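Local coordinates for protein dihydropteroate synthase (Burkholderia cenocepacia, PDB 2Y5S) that probably catalyses the condensation of para-aminobenzoate with 6-hydroxymethyl-7,8-dihydropterin diphosphate to give 7,8-dihydropteroate, a step on the way to folate, at residues S101-K106 / I268-D273; F172-A177 / T216-P221; C260-G265 / S282-V287. All coordinates share one frame; numbering follows the deposited sequence.

Contact 1: S101-K106 / I268-D273; sequences SIDTYK and IVRVHD. With 78H (7,8-dihydropteroate), chain P.
Asp103 and Arg270 meet beside the pterin of bound 7,8-dihydropteroate, in a long salt bridge of 3.4 Å from Asp103 OD2 to Arg270 NH2. The two side chains cross at about a right angle, and the carboxylate and guanidinium planes stand 71° apart, so the pair is not the flat, two-pronged kind. The ligand is the third member of this first shell. Its N8 sits over the centre of one guanidinium face, 3.5 Å above the plane, which stacks the arginine on the pterin. The same N8 points its N-H at the carboxylate, making two weak hydrogen bonds, one to Asp103 OD1 and one to Asp103 OD2, each 3.4 Å long; the first is the straighter, at 154° against 131°. Arg270 NH1 lies 3.5 Å from the ligand's N5, over the same face of the pterin, on the opposite side of that ring from N8. The Arg270 chain is extended from CG to NE, with CG anti to the backbone N, and carries the guanidinium from strand 268-271 into the barrel, over the pterin. Further out, Asp64 OD2 makes a salt bridge with Arg270 NE, while Asp64 OD1 is hydrogen-bonded to Ser101 OG; Thr70 hydrogen-bonds to Asp103 OD2. These neighbours help fix the two charged groups. Both residues belong to the ligand pocket of this TIM-barrel enzyme. The acceptors at N8 are consistent with recognition of a dihydropterin, whose N8 carries a hydrogen, and the stacked cation could draw electron density from the ring.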
loop_
_atom_site.group_PDB
_atom_site.type_symbol
_atom_site.label_atom_id
_atom_site.label_comp_id
_atom_site.label_asym_id
_atom_site.label_seq_id
_atom_site.Cartn_x
_atom_site.Cartn_y
_atom_site.Cartn_z
ATOM N N SER B 101 -22.463 0.069 -11.498
ATOM C CA SER B 101 -22.497 -1.343 -11.198
ATOM C C SER B 101 -23.609 -1.588 -10.182
ATOM O O SER B 101 -23.841 -0.752 -9.292
ATOM C CB SER B 101 -21.155 -1.803 -10.638
ATOM O OG SER B 101 -21.254 -3.087 -10.068
ATOM N N ILE B 102 -24.291 -2.724 -10.316
ATOM C CA ILE B 102 -25.372 -3.075 -9.412
ATOM C C ILE B 102 -24.993 -4.320 -8.608
ATOM O O ILE B 102 -24.777 -5.376 -9.184
ATOM C CB ILE B 102 -26.680 -3.371 -10.160
ATOM C CG1 ILE B 102 -27.004 -2.264 -11.166
ATOM C CG2 ILE B 102 -27.797 -3.555 -9.164
ATOM C CD1 ILE B 102 -27.337 -0.915 -10.519
ATOM N N ASP B 103 -24.924 -4.168 -7.287
ATOM C CA ASP B 103 -24.583 -5.257 -6.370
ATOM C C ASP B 103 -25.864 -6.001 -6.005
ATOM O O ASP B 103 -26.566 -5.657 -5.034
ATOM C CB ASP B 103 -23.882 -4.695 -5.129
ATOM C CG ASP B 103 -23.487 -5.775 -4.097
ATOM O OD1 ASP B 103 -23.421 -6.987 -4.408
ATOM O OD2 ASP B 103 -23.197 -5.374 -2.958
ATOM N N THR B 104 -26.189 -6.991 -6.827
ATOM C CA THR B 104 -27.373 -7.802 -6.610
ATOM C C THR B 104 -27.243 -9.194 -7.199
ATOM O O THR B 104 -26.582 -9.396 -8.216
ATOM C CB THR B 104 -28.633 -7.175 -7.235
ATOM O OG1 THR B 104 -29.786 -7.903 -6.783
ATOM C CG2 THR B 104 -28.541 -7.200 -8.765
ATOM N N TYR B 105 -27.901 -10.137 -6.531
ATOM C CA TYR B 105 -28.044 -11.508 -7.009
ATOM C C TYR B 105 -29.492 -11.842 -7.394
ATOM O O TYR B 105 -29.768 -12.971 -7.814
ATOM C CB TYR B 105 -27.564 -12.484 -5.935
ATOM C CG TYR B 105 -28.280 -12.364 -4.607
ATOM C CD1 TYR B 105 -29.467 -13.050 -4.367
ATOM C CD2 TYR B 105 -27.768 -11.571 -3.594
ATOM C CE1 TYR B 105 -30.120 -12.947 -3.157
ATOM C CE2 TYR B 105 -28.423 -11.458 -2.375
ATOM C CZ TYR B 105 -29.596 -12.152 -2.172
ATOM O OH TYR B 105 -30.255 -12.054 -0.977
ATOM N N LYS B 106 -30.404 -10.879 -7.258
ATOM C CA LYS B 106 -31.812 -11.102 -7.570
ATOM C C LYS B 106 -32.084 -10.807 -9.032
ATOM O O LYS B 106 -31.939 -9.668 -9.465
ATOM C CB LYS B 106 -32.698 -10.227 -6.685
ATOM C CG LYS B 106 -32.575 -10.532 -5.212
ATOM C CD LYS B 106 -33.766 -9.989 -4.444
ATOM C CE LYS B 106 -33.636 -10.218 -2.938
ATOM N NZ LYS B 106 -32.366 -9.670 -2.424
ATOM N N ILE B 268 -9.869 -4.176 -11.404
ATOM C CA ILE B 268 -10.733 -3.281 -10.639
ATOM C C ILE B 268 -10.617 -3.602 -9.159
ATOM O O ILE B 268 -10.627 -4.771 -8.770
ATOM C CB ILE B 268 -12.225 -3.421 -11.073
ATOM C CG1 ILE B 268 -12.397 -3.168 -12.572
ATOM C CG2 ILE B 268 -13.130 -2.485 -10.242
ATOM C CD1 ILE B 268 -13.789 -3.481 -13.106
ATOM N N VAL B 269 -10.533 -2.561 -8.324
ATOM C CA VAL B 269 -10.597 -2.739 -6.894
ATOM C C VAL B 269 -11.846 -2.001 -6.354
ATOM O O VAL B 269 -12.127 -0.846 -6.720
ATOM C CB VAL B 269 -9.280 -2.307 -6.185
ATOM C CG1 VAL B 269 -8.101 -3.294 -6.533
ATOM C CG2 VAL B 269 -8.879 -0.858 -6.530
ATOM N N ARG B 270 -12.610 -2.715 -5.530
ATOM C CA ARG B 270 -13.875 -2.255 -4.993
ATOM C C ARG B 270 -13.628 -1.775 -3.582
ATOM O O ARG B 270 -13.226 -2.549 -2.727
ATOM C CB ARG B 270 -14.884 -3.411 -4.998
ATOM C CG ARG B 270 -16.265 -3.087 -4.514
ATOM C CD ARG B 270 -17.186 -4.307 -4.726
ATOM N NE ARG B 270 -18.537 -4.009 -4.274
ATOM C CZ ARG B 270 -18.945 -4.070 -3.008
ATOM N NH1 ARG B 270 -18.109 -4.441 -2.045
ATOM N NH2 ARG B 270 -20.205 -3.751 -2.703
ATOM N N VAL B 271 -13.857 -0.494 -3.327
ATOM C CA VAL B 271 -13.425 0.102 -2.069
ATOM C C VAL B 271 -14.426 1.083 -1.480
ATOM O O VAL B 271 -15.259 1.672 -2.193
ATOM C CB VAL B 271 -12.076 0.821 -2.263
ATOM C CG1 VAL B 271 -11.042 -0.135 -2.890
ATOM C CG2 VAL B 271 -12.250 2.088 -3.149
ATOM N N HIS B 272 -14.325 1.254 -0.168
ATOM C CA HIS B 272 -15.069 2.285 0.544
ATOM C C HIS B 272 -14.316 3.597 0.497
ATOM O O HIS B 272 -14.912 4.652 0.333
ATOM C CB HIS B 272 -15.243 1.891 2.007
ATOM C CG HIS B 272 -16.121 0.699 2.209
ATOM N ND1 HIS B 272 -15.620 -0.574 2.360
ATOM C CD2 HIS B 272 -17.471 0.592 2.294
ATOM C CE1 HIS B 272 -16.627 -1.419 2.522
ATOM N NE2 HIS B 272 -17.758 -0.734 2.491
ATOM N N ASP B 273 -12.995 3.515 0.645
ATOM C CA ASP B 273 -12.164 4.705 0.852
ATOM C C ASP B 273 -11.525 5.138 -0.455
ATOM O O ASP B 273 -10.402 4.758 -0.765
ATOM C CB ASP B 273 -11.134 4.421 1.941
ATOM C CG ASP B 273 -11.774 3.929 3.195
ATOM O OD1 ASP B 273 -12.332 4.785 3.910
ATOM O OD2 ASP B 273 -11.788 2.690 3.436
HETATM O O4 78H P . -15.872 -8.782 -2.646
HETATM C C4 78H P . -16.885 -8.488 -3.283
HETATM C C5 78H P . -18.072 -8.069 -2.645
HETATM N N3 78H P . -16.875 -8.591 -4.683
HETATM C C9 78H P . -19.189 -7.775 -3.460
HETATM N N5 78H P . -18.125 -7.904 -1.299
HETATM C C2 78H P . -18.050 -8.301 -5.441
HETATM N N8 78H P . -20.384 -7.352 -2.893
HETATM N N1 78H P . -19.157 -7.889 -4.803
HETATM C C6 78H P . -19.273 -7.542 -0.692
HETATM N N2 78H P . -18.055 -8.438 -6.777
HETATM C C7 78H P . -20.600 -7.395 -1.442
HETATM C C10 78H P . -19.304 -7.291 0.789
HETATM N N11 78H P . -19.485 -8.553 1.515
HETATM C C15 78H P . -18.670 -8.832 2.524
HETATM C C16 78H P . -18.030 -10.065 2.602
HETATM C C17 78H P . -18.448 -7.849 3.490
HETATM C C18 78H P . -17.179 -10.328 3.661
HETATM C C19 78H P . -17.593 -8.114 4.552
HETATM C C20 78H P . -16.964 -9.354 4.638
HETATM C C21 78H P . -15.995 -9.635 5.791
HETATM O O22 78H P . -15.262 -10.617 5.654
HETATM O O23 78H P . -15.894 -8.812 6.726
#

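Contact 2: F172-A177 / T216-P221; sequences FLAARA and TAPARP. With EDO (1,2-ethanediol), chain U.
Leu173 has its CG anti to the carbonyl carbon (chi1 -67°) and then runs on extended (chi2 171°), which carries CD1 outward from the helix to the loop, 3.5 Å from Thr216 O. Pro218 packs beside Leu173 and points the CB-CG-CD edge of its ring at the helix. Pro218 CD meets Leu173 CB at 3.9 Å. At the other end of that edge, Pro218 CB touches Ala174 CB at 3.7 Å, and between them Pro218 CG approaches the backbone, 3.6 Å from Ala174 N. The proline therefore lies across the step from Leu173 to Ala174, and the small methyl of Ala174 lets the backbones approach to 5.4 Å between the CA atoms of Ala174 and Pro218. No hydrogen bond crosses the contact: it is apolar packing, and Thr216 O is buried by it without a polar partner in the model. Thr216 OG1, by contrast, is bonded to Leu213 O, and a backbone hydrogen bond ties Pro218 to Tyr226. On another part of the helix, Arg176 CG lies over one face of the Phe172 ring, offset toward the rim, and the bends at chi2 and chi3 turn the guanidinium back. Arg176 NE bonds to Gly126 O, and Arg176 NH1 gives a hydrogen bond of 2.9 Å (164°) to O1 of a 1,2-ethanediol, probably from the crystallisation liquor, in the guanidinium plane. Leu173 and Ala217 both rest on Val192 of strand 190-193, so the contact packs an outer helix of the TIM barrel, 165-182, against the loop that leads from helix 204-211 toward strand 229-230.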
loop_
_atom_site.group_PDB
_atom_site.type_symbol
_atom_site.label_atom_id
_atom_site.label_comp_id
_atom_site.label_asym_id
_atom_site.label_seq_id
_atom_site.Cartn_x
_atom_site.Cartn_y
_atom_site.Cartn_z
ATOM N N PHE B 172 -14.425 -22.942 -10.719
ATOM C CA PHE B 172 -15.807 -22.503 -10.549
ATOM C C PHE B 172 -16.091 -21.316 -11.461
ATOM O O PHE B 172 -17.126 -21.253 -12.126
ATOM C CB PHE B 172 -16.063 -22.107 -9.094
ATOM C CG PHE B 172 -17.348 -21.341 -8.885
ATOM C CD1 PHE B 172 -18.536 -22.019 -8.642
ATOM C CD2 PHE B 172 -17.369 -19.954 -8.932
ATOM C CE1 PHE B 172 -19.711 -21.329 -8.454
ATOM C CE2 PHE B 172 -18.559 -19.256 -8.737
ATOM C CZ PHE B 172 -19.727 -19.949 -8.500
ATOM N N LEU B 173 -15.164 -20.359 -11.476
ATOM C CA LEU B 173 -15.306 -19.169 -12.290
ATOM C C LEU B 173 -15.297 -19.551 -13.769
ATOM O O LEU B 173 -16.043 -18.986 -14.558
ATOM C CB LEU B 173 -14.213 -18.151 -11.954
ATOM C CG LEU B 173 -14.327 -17.542 -10.543
ATOM C CD1 LEU B 173 -13.060 -16.709 -10.227
ATOM C CD2 LEU B 173 -15.565 -16.693 -10.398
ATOM N N ALA B 174 -14.488 -20.550 -14.129
ATOM C CA ALA B 174 -14.444 -21.050 -15.506
ATOM C C ALA B 174 -15.806 -21.599 -15.934
ATOM O O ALA B 174 -16.285 -21.318 -17.038
ATOM C CB ALA B 174 -13.368 -22.118 -15.642
ATOM N N ALA B 175 -16.429 -22.370 -15.048
ATOM C CA ALA B 175 -17.757 -22.905 -15.280
ATOM C C ALA B 175 -18.826 -21.810 -15.361
ATOM O O ALA B 175 -19.754 -21.904 -16.174
ATOM C CB ALA B 175 -18.114 -23.945 -14.191
ATOM N N ARG B 176 -18.711 -20.772 -14.537
ATOM C CA ARG B 176 -19.705 -19.692 -14.587
ATOM C C ARG B 176 -19.591 -18.901 -15.905
ATOM O O ARG B 176 -20.607 -18.595 -16.539
ATOM C CB ARG B 176 -19.627 -18.790 -13.347
ATOM C CG ARG B 176 -19.853 -19.518 -11.993
ATOM C CD ARG B 176 -21.029 -20.499 -12.018
ATOM N NE ARG B 176 -22.253 -19.821 -12.458
ATOM C CZ ARG B 176 -23.319 -20.421 -12.994
ATOM N NH1 ARG B 176 -23.350 -21.739 -13.180
ATOM N NH2 ARG B 176 -24.365 -19.690 -13.358
ATOM N N ALA B 177 -18.365 -18.624 -16.342
ATOM C CA ALA B 177 -18.145 -17.929 -17.611
ATOM C C ALA B 177 -18.666 -18.751 -18.770
ATOM O O ALA B 177 -19.271 -18.208 -19.690
ATOM C CB ALA B 177 -16.687 -17.621 -17.831
ATOM N N THR B 216 -6.355 -17.101 -10.038
ATOM C CA THR B 216 -7.780 -17.302 -9.768
ATOM C C THR B 216 -8.644 -17.116 -11.032
ATOM O O THR B 216 -9.774 -17.586 -11.083
ATOM C CB THR B 216 -8.299 -16.349 -8.665
ATOM O OG1 THR B 216 -8.177 -15.006 -9.110
ATOM C CG2 THR B 216 -7.515 -16.512 -7.356
ATOM N N ALA B 217 -8.098 -16.462 -12.061
ATOM C CA ALA B 217 -8.865 -16.098 -13.249
ATOM C C ALA B 217 -8.691 -17.131 -14.355
ATOM O O ALA B 217 -7.571 -17.397 -14.785
ATOM C CB ALA B 217 -8.435 -14.732 -13.758
ATOM N N PRO B 218 -9.800 -17.697 -14.841
ATOM C CA PRO B 218 -9.703 -18.542 -16.012
ATOM C C PRO B 218 -9.446 -17.717 -17.278
ATOM O O PRO B 218 -9.476 -16.469 -17.241
ATOM C CB PRO B 218 -11.075 -19.219 -16.068
ATOM C CG PRO B 218 -11.967 -18.315 -15.386
ATOM C CD PRO B 218 -11.189 -17.517 -14.411
ATOM N N ALA B 219 -9.219 -18.426 -18.377
ATOM C CA ALA B 219 -8.909 -17.825 -19.683
ATOM C C ALA B 219 -10.157 -17.615 -20.542
ATOM O O ALA B 219 -11.040 -18.467 -20.590
ATOM C CB ALA B 219 -7.899 -18.709 -20.435
ATOM N N ARG B 220 -10.211 -16.473 -21.227
ATOM C CA ARG B 220 -11.190 -16.237 -22.286
ATOM C C ARG B 220 -10.766 -17.066 -23.495
ATOM O O ARG B 220 -9.683 -17.643 -23.475
ATOM C CB ARG B 220 -11.241 -14.758 -22.655
ATOM C CG ARG B 220 -11.762 -13.871 -21.547
ATOM C CD ARG B 220 -11.711 -12.425 -21.960
ATOM N NE ARG B 220 -12.626 -11.602 -21.175
ATOM C CZ ARG B 220 -12.648 -10.270 -21.208
ATOM N NH1 ARG B 220 -11.808 -9.593 -22.004
ATOM N NH2 ARG B 220 -13.532 -9.610 -20.455
ATOM N N PRO B 221 -11.619 -17.159 -24.530
ATOM C CA PRO B 221 -11.244 -17.916 -25.752
ATOM C C PRO B 221 -10.004 -17.398 -26.480
ATOM O O PRO B 221 -9.248 -18.189 -27.055
ATOM C CB PRO B 221 -12.481 -17.782 -26.636
ATOM C CG PRO B 221 -13.613 -17.674 -25.657
ATOM C CD PRO B 221 -13.068 -16.871 -24.498
HETATM C C1 EDO U . -20.496 -24.389 -11.414
HETATM O O1 EDO U . -21.427 -23.776 -12.320
HETATM C C2 EDO U . -21.094 -24.537 -10.018
HETATM O O2 EDO U . -22.449 -24.069 -9.988
#

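Contact 3: C260-G265 / S282-V287; sequences CAVERG and SVWNAV
The nearest CA atoms of the two segments, those of Glu263 and Trp284, are 8.5 Å apart, a gap spanned by the indole of Trp284. With CG anti to the backbone N, Trp284 sends its ring from helix 274-291 toward the end of helix 251-263. Val262 CG2 sits over the ring face, 3.9 Å from the centroid of the five-membered ring of Trp284 and 10° off its normal, a CH-pi contact. At the ring's edge, Trp284 NE1 donates to Glu263 OE1 over 2.8 Å at 162°, the oxygen lying close to the ring plane and met nearly along its C-O axis. The carboxylate stands almost perpendicular to the indole, at 87°. Glu263 reaches this edge by bending at chi2. These are the last two outer helices of the TIM barrel, joined through strand 268-271, and the first ends here in a Schellman motif: Gly265, at positive phi, is the C-prime residue, with Gly265 N bonded to Val262 O and Ala266 N to Ala261 O. Pro23 touches both Val262 and Trp284, whereas Val283 and Ala286 pack on the second subunit, against its Ala253 and Tyr207 respectively.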
loop_
_atom_site.group_PDB
_atom_site.type_symbol
_atom_site.label_atom_id
_atom_site.label_comp_id
_atom_site.label_asym_id
_atom_site.label_seq_id
_atom_site.Cartn_x
_atom_site.Cartn_y
_atom_site.Cartn_z
ATOM N N CYS B 260 -1.806 -4.514 -3.151
ATOM C CA CYS B 260 -1.409 -5.889 -3.389
ATOM C C CYS B 260 -2.180 -6.506 -4.555
ATOM O O CYS B 260 -1.606 -7.184 -5.410
ATOM C CB CYS B 260 -1.622 -6.719 -2.125
ATOM S SG CYS B 260 -1.114 -8.391 -2.337
ATOM N N ALA B 261 -3.482 -6.274 -4.596
ATOM C CA ALA B 261 -4.311 -6.822 -5.663
ATOM C C ALA B 261 -3.881 -6.262 -7.013
ATOM O O ALA B 261 -3.752 -7.015 -7.979
ATOM C CB ALA B 261 -5.791 -6.545 -5.414
ATOM N N VAL B 262 -3.638 -4.952 -7.096
ATOM C CA VAL B 262 -3.218 -4.377 -8.390
ATOM C C VAL B 262 -1.807 -4.819 -8.740
ATOM O O VAL B 262 -1.512 -5.037 -9.899
ATOM C CB VAL B 262 -3.385 -2.820 -8.480
ATOM C CG1 VAL B 262 -4.854 -2.444 -8.235
ATOM C CG2 VAL B 262 -2.460 -2.076 -7.532
ATOM N N GLU B 263 -0.943 -4.994 -7.740
ATOM C CA GLU B 263 0.392 -5.533 -7.994
ATOM C C GLU B 263 0.274 -6.943 -8.598
ATOM O O GLU B 263 1.077 -7.343 -9.458
ATOM C CB GLU B 263 1.215 -5.559 -6.703
ATOM C CG GLU B 263 2.690 -5.999 -6.866
ATOM C CD GLU B 263 3.527 -4.991 -7.637
ATOM O OE1 GLU B 263 3.023 -3.889 -7.941
ATOM O OE2 GLU B 263 4.700 -5.294 -7.939
ATOM N N ARG B 264 -0.739 -7.679 -8.149
ATOM C CA ARG B 264 -1.002 -9.027 -8.637
ATOM C C ARG B 264 -1.995 -9.083 -9.816
ATOM O O ARG B 264 -2.628 -10.112 -10.031
ATOM C CB ARG B 264 -1.492 -9.909 -7.475
ATOM C CG ARG B 264 -0.442 -10.864 -6.910
ATOM C CD ARG B 264 0.727 -10.157 -6.254
ATOM N NE ARG B 264 0.342 -9.575 -4.969
ATOM C CZ ARG B 264 1.176 -8.979 -4.123
ATOM N NH1 ARG B 264 2.472 -8.866 -4.376
ATOM N NH2 ARG B 264 0.702 -8.480 -3.008
ATOM N N GLY B 265 -2.140 -7.986 -10.554
ATOM C CA GLY B 265 -2.905 -7.972 -11.794
ATOM C C GLY B 265 -4.420 -7.704 -11.743
ATOM O O GLY B 265 -5.089 -7.879 -12.758
ATOM N N SER B 282 -1.973 6.335 -7.401
ATOM C CA SER B 282 -1.143 7.323 -8.093
ATOM C C SER B 282 0.351 7.043 -7.835
ATOM O O SER B 282 1.183 7.094 -8.751
ATOM C CB SER B 282 -1.481 8.754 -7.665
ATOM O OG SER B 282 -2.780 9.133 -8.054
ATOM N N VAL B 283 0.677 6.717 -6.588
ATOM C CA VAL B 283 2.042 6.363 -6.243
ATOM C C VAL B 283 2.447 5.079 -6.969
ATOM O O VAL B 283 3.508 5.007 -7.563
ATOM C CB VAL B 283 2.211 6.217 -4.725
ATOM C CG1 VAL B 283 3.623 5.639 -4.386
ATOM C CG2 VAL B 283 1.958 7.578 -4.030
ATOM N N TRP B 284 1.576 4.075 -6.942
ATOM C CA TRP B 284 1.853 2.798 -7.620
ATOM C C TRP B 284 2.134 3.020 -9.122
ATOM O O TRP B 284 3.096 2.492 -9.673
ATOM C CB TRP B 284 0.673 1.838 -7.391
ATOM C CG TRP B 284 0.852 0.478 -8.010
ATOM C CD1 TRP B 284 1.478 -0.585 -7.454
ATOM C CD2 TRP B 284 0.395 0.056 -9.294
ATOM N NE1 TRP B 284 1.452 -1.651 -8.309
ATOM C CE2 TRP B 284 0.796 -1.286 -9.453
ATOM C CE3 TRP B 284 -0.307 0.684 -10.332
ATOM C CZ2 TRP B 284 0.503 -2.026 -10.606
ATOM C CZ3 TRP B 284 -0.583 -0.044 -11.484
ATOM C CH2 TRP B 284 -0.184 -1.389 -11.609
ATOM N N ASN B 285 1.307 3.824 -9.778
ATOM C CA ASN B 285 1.500 4.095 -11.207
ATOM C C ASN B 285 2.801 4.835 -11.509
ATOM O O ASN B 285 3.469 4.569 -12.526
ATOM C CB ASN B 285 0.346 4.916 -11.776
ATOM C CG ASN B 285 0.555 5.242 -13.254
ATOM O OD1 ASN B 285 0.411 4.367 -14.109
ATOM N ND2 ASN B 285 0.939 6.503 -13.555
ATOM N N ALA B 286 3.161 5.771 -10.638
ATOM C CA ALA B 286 4.427 6.495 -10.792
ATOM C C ALA B 286 5.660 5.573 -10.689
ATOM O O ALA B 286 6.631 5.732 -11.424
ATOM C CB ALA B 286 4.536 7.626 -9.776
ATOM N N VAL B 287 5.611 4.621 -9.761
ATOM C CA VAL B 287 6.656 3.601 -9.638
ATOM C C VAL B 287 6.714 2.746 -10.900
ATOM O O VAL B 287 7.785 2.521 -11.444
ATOM C CB VAL B 287 6.402 2.669 -8.413
ATOM C CG1 VAL B 287 7.375 1.495 -8.414
ATOM C CG2 VAL B 287 6.511 3.474 -7.111
#

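Overall arrangement
From the N terminus, the chain first enters contact 1 at 101-106, on strand 100-103, and returns to it only at 268-273, closing a loop of 161 residues across the barrel. Contact 2, nested inside that loop, closes a smaller one of 38 residues and ties helix 165-182 to the loop before strand 229-230. Contact 3 follows contact 2 in series, closes a loop of 16 residues that holds strand 268-271, and joins helices 251-263 and 274-291; contacts 1 and 3 therefore cross. They also touch, Val269 CG1 lying 3.8 Å from Val262 CG1. Contact 2 touches neither, its nearest atoms being about 10 Å from contact 1 and 7 Å from contact 3.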